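Local structure of RagB/SusD family nutrient uptake outer membrane protein (Bacteroides thetaiotaomicron, 7KV2) at residues W94-N99 and P104-Y109. The protein probably binds beta-glucan chains at the bacterial cell surface as a SusD-family partner in glycan uptake across the outer membrane. Sequence-based numbering, arbitrary orientation.
With EDO (1,2-ethanediol), chain D.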
ATOM      1  N   TRP A  94       4.797   3.952  15.765  1.00 20.78           N
ATOM      2  CA  TRP A  94       4.995   2.749  14.917  1.00 19.99           C
ATOM      3  C   TRP A  94       5.365   1.556  15.798  1.00 19.80           C
ATOM      4  O   TRP A  94       4.831   0.449  15.601  1.00 18.88           O
ATOM      5  CB  TRP A  94       6.136   2.994  13.924  1.00 20.73           C
ATOM      6  CG  TRP A  94       5.955   4.092  12.924  1.00 19.89           C
ATOM      7  CD1 TRP A  94       5.071   5.129  12.885  1.00 21.65           C
ATOM      8  CD2 TRP A  94       6.820   4.286  11.803  1.00 22.16           C
ATOM      9  NE1 TRP A  94       5.304   5.934  11.790  1.00 21.82           N
ATOM     10  CE2 TRP A  94       6.408   5.454  11.135  1.00 22.80           C
ATOM     11  CE3 TRP A  94       7.894   3.556  11.300  1.00 24.39           C
ATOM     12  CZ2 TRP A  94       6.991   5.850   9.936  1.00 22.96           C
ATOM     13  CZ3 TRP A  94       8.501   3.975  10.143  1.00 22.81           C
ATOM     14  CH2 TRP A  94       8.047   5.109   9.477  1.00 25.09           C
ATOM     15  N   HIS A  95       6.275   1.788  16.740  1.00 20.78           N
ATOM     16  CA  HIS A  95       6.733   0.723  17.675  1.00 21.55           C
ATOM     17  C   HIS A  95       5.537   0.224  18.498  1.00 21.26           C
ATOM     18  O   HIS A  95       5.333  -1.028  18.634  1.00 19.36           O
ATOM     19  CB  HIS A  95       7.873   1.261  18.530  1.00 19.80           C
ATOM     20  CG  HIS A  95       9.118   1.473  17.781  1.00 21.31           C
ATOM     21  ND1 HIS A  95       9.934   0.403  17.437  1.00 20.76           N
ATOM     22  CD2 HIS A  95       9.711   2.600  17.323  1.00 19.79           C
ATOM     23  CE1 HIS A  95      10.989   0.886  16.799  1.00 19.47           C
ATOM     24  NE2 HIS A  95      10.905   2.223  16.728  1.00 19.44           N
ATOM     25  N   LEU A  96       4.693   1.139  18.954  1.00 21.82           N
ATOM     26  CA  LEU A  96       3.507   0.719  19.731  1.00 20.07           C
ATOM     27  C   LEU A  96       2.551  -0.107  18.870  1.00 21.26           C
ATOM     28  O   LEU A  96       2.116  -1.193  19.319  1.00 20.43           O
ATOM     29  CB  LEU A  96       2.828   1.950  20.330  1.00 21.04           C
ATOM     30  CG  LEU A  96       3.663   2.789  21.287  1.00 21.18           C
ATOM     31  CD1 LEU A  96       2.792   3.941  21.797  1.00 23.93           C
ATOM     32  CD2 LEU A  96       4.178   1.985  22.455  1.00 21.37           C
ATOM     33  N   MET A  97       2.222   0.332  17.649  1.00 19.23           N
ATOM     34  CA  MET A  97       1.326  -0.436  16.770  1.00 19.58           C
ATOM     35  C   MET A  97       1.897  -1.842  16.531  1.00 19.64           C
ATOM     36  O   MET A  97       1.129  -2.815  16.454  1.00 18.79           O
ATOM     37  CB  MET A  97       1.213   0.258  15.413  1.00 23.08           C
ATOM     38  CG  MET A  97       0.450   1.546  15.464  1.00 23.90           C
ATOM     39  SD  MET A  97       0.768   2.570  13.971  1.00 24.17           S
ATOM     40  CE  MET A  97       0.107   1.496  12.702  1.00 22.49           C
ATOM     41  N   MET A  98       3.202  -1.923  16.301  1.00 19.92           N
ATOM     42  CA  MET A  98       3.868  -3.195  15.957  1.00 19.89           C
ATOM     43  C   MET A  98       3.686  -4.190  17.115  1.00 20.33           C
ATOM     44  O   MET A  98       3.475  -5.378  16.845  1.00 21.33           O
ATOM     45  CB  MET A  98       5.352  -2.949  15.666  1.00 19.06           C
ATOM     46  CG  MET A  98       6.155  -4.208  15.515  1.00 20.78           C
ATOM     47  SD  MET A  98       6.869  -4.796  17.072  1.00 24.20           S
ATOM     48  CE  MET A  98       8.254  -5.797  16.545  1.00 26.80           C
ATOM     49  N   ASN A  99       3.771  -3.703  18.350  1.00 21.03           N
ATOM     50  CA  ASN A  99       3.663  -4.545  19.568  1.00 21.12           C
ATOM     51  C   ASN A  99       2.225  -4.558  20.117  1.00 22.86           C
ATOM     52  O   ASN A  99       2.054  -4.954  21.283  1.00 22.70           O
ATOM     53  CB  ASN A  99       4.699  -4.071  20.592  1.00 24.10           C
ATOM     54  CG  ASN A  99       4.966  -5.109  21.653  1.00 24.51           C
ATOM     55  OD1 ASN A  99       4.881  -6.302  21.370  1.00 24.00           O
ATOM     56  ND2 ASN A  99       5.251  -4.648  22.869  1.00 26.12           N
ATOM     57  N   PRO A 104      -4.358   5.941  22.272  1.00 27.59           N
ATOM     58  CA  PRO A 104      -4.987   7.078  21.601  1.00 27.30           C
ATOM     59  C   PRO A 104      -4.182   8.380  21.605  1.00 23.63           C
ATOM     60  O   PRO A 104      -4.322   9.132  20.677  1.00 27.74           O
ATOM     61  CB  PRO A 104      -6.271   7.327  22.436  1.00 28.40           C
ATOM     62  CG  PRO A 104      -6.595   5.999  23.105  1.00 27.19           C
ATOM     63  CD  PRO A 104      -5.271   5.268  23.213  1.00 29.58           C
ATOM     64  N   THR A 105      -3.412   8.637  22.664  1.00 25.60           N
ATOM     65  CA  THR A 105      -2.560   9.835  22.822  1.00 26.97           C
ATOM     66  C   THR A 105      -1.145   9.634  22.241  1.00 27.29           C
ATOM     67  O   THR A 105      -0.337  10.540  22.418  1.00 26.43           O
ATOM     68  CB  THR A 105      -2.498  10.236  24.308  1.00 30.22           C
ATOM     69  OG1 THR A 105      -2.002   9.110  25.020  1.00 30.81           O
ATOM     70  CG2 THR A 105      -3.852  10.680  24.846  1.00 30.52           C
ATOM     71  N   ASN A 106      -0.823   8.498  21.608  1.00 29.65           N
ATOM     72  CA  ASN A 106       0.516   8.287  20.979  1.00 30.71           C
ATOM     73  C   ASN A 106       0.290   7.424  19.736  1.00 28.96           C
ATOM     74  O   ASN A 106       0.821   6.297  19.685  1.00 32.54           O
ATOM     75  CB  ASN A 106       1.541   7.646  21.923  1.00 30.70           C
ATOM     76  CG  ASN A 106       2.987   8.017  21.642  1.00 32.94           C
ATOM     77  OD1 ASN A 106       3.300   8.737  20.686  1.00 34.10           O
ATOM     78  ND2 ASN A 106       3.887   7.546  22.499  1.00 32.21           N
ATOM     79  N   MET A 107      -0.553   7.916  18.836  1.00 26.25           N
ATOM     80  CA  MET A 107      -1.049   7.133  17.681  1.00 26.98           C
ATOM     81  C   MET A 107      -0.725   7.883  16.392  1.00 26.44           C
ATOM     82  O   MET A 107      -0.404   9.071  16.456  1.00 25.20           O
ATOM     83  CB  MET A 107      -2.545   6.857  17.782  1.00 26.64           C
ATOM     84  CG  MET A 107      -2.854   5.383  18.000  1.00 28.22           C
ATOM     85  SD  MET A 107      -2.343   4.415  16.495  1.00 31.39           S
ATOM     86  CE  MET A 107      -3.584   4.990  15.349  1.00 25.26           C
ATOM     87  N   ILE A 108      -0.695   7.174  15.261  1.00 23.14           N
ATOM     88  CA  ILE A 108      -0.529   7.850  13.960  1.00 22.90           C
ATOM     89  C   ILE A 108      -1.824   8.623  13.700  1.00 23.61           C
ATOM     90  O   ILE A 108      -2.918   8.167  14.132  1.00 26.31           O
ATOM     91  CB  ILE A 108      -0.126   6.860  12.848  1.00 20.72           C
ATOM     92  CG1 ILE A 108      -1.087   5.691  12.687  1.00 21.96           C
ATOM     93  CG2 ILE A 108       1.282   6.404  13.132  1.00 18.89           C
ATOM     94  CD1 ILE A 108      -1.133   5.130  11.276  1.00 22.92           C
ATOM     95  N   TYR A 109      -1.682   9.769  13.074  1.00 23.24           N
ATOM     96  CA  TYR A 109      -2.805  10.708  12.809  1.00 25.23           C
ATOM     97  C   TYR A 109      -2.741  11.246  11.366  1.00 23.69           C
ATOM     98  O   TYR A 109      -3.795  11.597  10.812  1.00 24.77           O
ATOM     99  CB  TYR A 109      -2.739  11.777  13.906  1.00 26.76           C
ATOM    100  CG  TYR A 109      -3.980  12.608  14.134  1.00 28.10           C
ATOM    101  CD1 TYR A 109      -5.174  12.343  13.486  1.00 27.73           C
ATOM    102  CD2 TYR A 109      -3.935  13.669  15.026  1.00 28.68           C
ATOM    103  CE1 TYR A 109      -6.292  13.140  13.697  1.00 29.09           C
ATOM    104  CE2 TYR A 109      -5.050  14.458  15.258  1.00 28.81           C
ATOM    105  CZ  TYR A 109      -6.224  14.197  14.584  1.00 29.38           C
ATOM    106  OH  TYR A 109      -7.350  14.952  14.805  1.00 34.25           O
TER
HETATM  107  C1  EDO D 603      -2.660  11.243  18.232  1.00 33.28           C
HETATM  108  O1  EDO D 603      -2.105  10.531  19.273  1.00 29.70           O
HETATM  109  C2  EDO D 603      -3.245  12.514  18.714  1.00 35.56           C
HETATM  110  O2  EDO D 603      -4.465  12.294  19.383  1.00 32.93           O
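M97 and I108 meet where the short helix 92-98 packs against the loop that joins it to helix 110-130, in the mostly helical SusD-family fold. The contact is largely apolar, with L96 against the polar N106 as the exception, and rests on four crossings, each near a right angle. M97, its CG turned anti to its own carbonyl carbon (chi1 -70°), reaches across to the loop and bends at its end, laying SD 3.9 Å from I108 CG1 while CE comes to I108 CD1. An unbranched, flexible thioether suits this place because it can follow the contour of a branched neighbour. The beta-branch of I108 serves two partners: CG2 touches the same sulfur and lies 4.0 Å from W94 CD1, obliquely to the indole. That broad ring also meets F321 and M73 of helix 70-75. M107 carries the second thioether: bent at chi2 and chi3, it brings SD back to M97 CG. L96 uses a single methyl, CD1, its forked end reaching both N106 O, at 3.7 Å, and the side-chain amide. CD1 lies over one face of that amide, tilted from the normal, 3.8 Å from ND2, which is weakly bonded to Q92 OE1. At the end of the loop, Y109 is at the N-cap position of helix 110-130. A 1,2-ethanediol, probably from the crystallisation liquor, links two backbone groups: its O1 donates to P104 O and accepts from M107 N at 3.1 Å.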